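Local coordinates for putative pyrroline carboxylate reductase (Streptococcus pyogenes, PDB 2AHR), which probably catalyses the NAD(P)H-dependent reduction of 1-pyrroline-5-carboxylate to L-proline, the last step of proline biosynthesis, at residues D159-A163 and T252-K257. Numbering follows the deposited sequence.
Sequences DTFTA and TIDKAK. With NA (sodium ion), chain R; FMT (formic acid), chain T.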
loop_
_atom_site.group_PDB
_atom_site.type_symbol
_atom_site.label_atom_id
_atom_site.label_comp_id
_atom_site.label_asym_id
_atom_site.label_seq_id
_atom_site.Cartn_x
_atom_site.Cartn_y
_atom_site.Cartn_z
ATOM N N ASP E 159 -25.469 -2.123 20.226
ATOM C CA ASP E 159 -24.038 -2.259 19.889
ATOM C C ASP E 159 -23.561 -1.091 19.004
ATOM O O ASP E 159 -22.482 -0.562 19.211
ATOM C CB ASP E 159 -23.760 -3.604 19.188
ATOM C CG ASP E 159 -23.755 -4.792 20.150
ATOM O OD1 ASP E 159 -23.719 -4.628 21.400
ATOM O OD2 ASP E 159 -23.771 -5.917 19.634
ATOM N N THR E 160 -24.374 -0.721 18.018
ATOM C CA THR E 160 -24.139 0.458 17.198
ATOM C C THR E 160 -24.167 1.746 18.022
ATOM O O THR E 160 -23.353 2.629 17.788
ATOM C CB THR E 160 -25.180 0.559 16.030
ATOM O OG1 THR E 160 -25.192 -0.670 15.303
ATOM C CG2 THR E 160 -24.844 1.679 15.068
ATOM N N PHE E 161 -25.087 1.857 18.988
ATOM C CA PHE E 161 -25.150 3.050 19.827
ATOM C C PHE E 161 -23.911 3.082 20.742
ATOM O O PHE E 161 -23.350 4.142 20.991
ATOM C CB PHE E 161 -26.441 3.067 20.670
ATOM C CG PHE E 161 -26.653 4.339 21.455
ATOM C CD1 PHE E 161 -27.548 5.310 20.997
ATOM C CD2 PHE E 161 -25.996 4.548 22.663
ATOM C CE1 PHE E 161 -27.764 6.477 21.718
ATOM C CE2 PHE E 161 -26.196 5.726 23.412
ATOM C CZ PHE E 161 -27.080 6.693 22.939
ATOM N N THR E 162 -23.498 1.923 21.247
ATOM C CA THR E 162 -22.237 1.807 22.010
ATOM C C THR E 162 -21.062 2.442 21.251
ATOM O O THR E 162 -20.220 3.131 21.846
ATOM C CB THR E 162 -21.927 0.333 22.315
ATOM O OG1 THR E 162 -23.023 -0.240 23.046
ATOM C CG2 THR E 162 -20.605 0.173 23.103
ATOM N N ALA E 163 -21.002 2.221 19.938
ATOM C CA ALA E 163 -19.939 2.791 19.112
ATOM C C ALA E 163 -20.136 4.282 18.850
ATOM O O ALA E 163 -19.178 5.056 18.910
ATOM C CB ALA E 163 -19.810 2.008 17.747
ATOM N N THR E 252 -15.344 -1.636 16.560
ATOM C CA THR E 252 -15.941 -1.404 17.875
ATOM C C THR E 252 -17.171 -2.301 18.040
ATOM O O THR E 252 -17.352 -2.944 19.077
ATOM C CB THR E 252 -16.314 0.076 18.073
ATOM O OG1 THR E 252 -15.187 0.906 17.727
ATOM C CG2 THR E 252 -16.741 0.347 19.539
ATOM N N ILE E 253 -18.007 -2.320 17.004
ATOM C CA ILE E 253 -19.218 -3.115 16.989
ATOM C C ILE E 253 -18.878 -4.614 17.028
ATOM O O ILE E 253 -19.520 -5.382 17.772
ATOM C CB ILE E 253 -20.099 -2.732 15.759
ATOM C CG1 ILE E 253 -20.575 -1.271 15.895
ATOM C CG2 ILE E 253 -21.295 -3.686 15.603
ATOM C CD1 ILE E 253 -21.404 -0.792 14.742
ATOM N N ASP E 254 -17.890 -5.041 16.231
ATOM C CA ASP E 254 -17.427 -6.442 16.242
ATOM C C ASP E 254 -17.052 -6.869 17.666
ATOM O O ASP E 254 -17.400 -7.956 18.112
ATOM C CB ASP E 254 -16.180 -6.646 15.369
ATOM C CG ASP E 254 -16.475 -6.673 13.893
ATOM O OD1 ASP E 254 -17.659 -6.750 13.484
ATOM O OD2 ASP E 254 -15.485 -6.619 13.131
ATOM N N LYS E 255 -16.339 -6.008 18.374
ATOM C CA LYS E 255 -15.923 -6.338 19.737
ATOM C C LYS E 255 -17.134 -6.445 20.638
ATOM O O LYS E 255 -17.236 -7.377 21.427
ATOM C CB LYS E 255 -14.953 -5.300 20.294
ATOM C CG LYS E 255 -14.496 -5.617 21.728
ATOM C CD LYS E 255 -13.604 -6.886 21.721
ATOM C CE LYS E 255 -13.140 -7.247 23.123
ATOM N NZ LYS E 255 -12.153 -8.352 23.021
ATOM N N ALA E 256 -18.054 -5.480 20.532
ATOM C CA ALA E 256 -19.278 -5.542 21.315
ATOM C C ALA E 256 -19.981 -6.875 21.034
ATOM O O ALA E 256 -20.415 -7.549 21.972
ATOM C CB ALA E 256 -20.206 -4.325 21.020
ATOM N N LYS E 257 -20.083 -7.263 19.757
ATOM C CA LYS E 257 -20.706 -8.535 19.386
ATOM C C LYS E 257 -20.006 -9.736 20.025
ATOM O O LYS E 257 -20.677 -10.649 20.506
ATOM C CB LYS E 257 -20.796 -8.727 17.868
ATOM C CG LYS E 257 -21.874 -7.880 17.198
ATOM C CD LYS E 257 -21.634 -7.811 15.686
ATOM C CE LYS E 257 -22.788 -7.076 14.960
ATOM N NZ LYS E 257 -22.463 -6.875 13.506
HETATM NA NA NA R . -22.160 -9.281 22.585
HETATM C C FMT T . -19.951 -5.073 11.731
HETATM O O1 FMT T . -20.074 -5.551 12.861
HETATM O O2 FMT T . -19.015 -5.316 10.966
HETATM O O HOH W 1 -23.942 -8.259 21.381
HETATM O O HOH W 2 -23.833 -10.936 22.003
#
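T252 opens the contact from the C-terminal helix 241-258. Its methyl CG2 lies 3.9 Å from A163 CB, while its hydroxyl hydrogen-bonds A248 O and the Y171 hydroxyl. I253, next along, gives the apolar centre. Its CA-to-CB bond points sideways, yet chi1 near -65° (m) brings I253 CG1 to A163 CB (3.8 Å) and the carbonyl D159 O (3.9 Å), and the trans chi2 extends I253 CD1 to 3.8 Å from T160 OG1. That hydroxyl is hydrogen-bonded to the carbonyl of N186 of the second subunit, the residue on which I253 also packs. The small A163 and A256 leave room for axes that approach to 8.8 Å, their N-to-C directions 132° apart, with no hydrogen bond between the segments. Both helices belong to the all-helical C-terminal dimerisation region of the pyrroline-5-carboxylate reductase family; here the end of the chain folds back beside the start of the long helix that follows the Rossmann-type nucleotide-binding part. A256 places its CB 3.5 Å from D159 OD1 and its carbonyl O 2.5 Å from a sodium ion. K257 packs its aliphatic CG 3.7 Å from D159 OD2 and adds a longer sodium ligand, K257 O at 2.9 Å; the G92 carbonyl and L259 terminal carboxylate also bind the ion. D159 joins this site through water 1, which donates to D159 OD2 (2.9 Å) and sits 2.4 Å from the sodium. The far end of K257 turns elsewhere, its NZ donating to O1 of a bound formic acid at 2.8 Å.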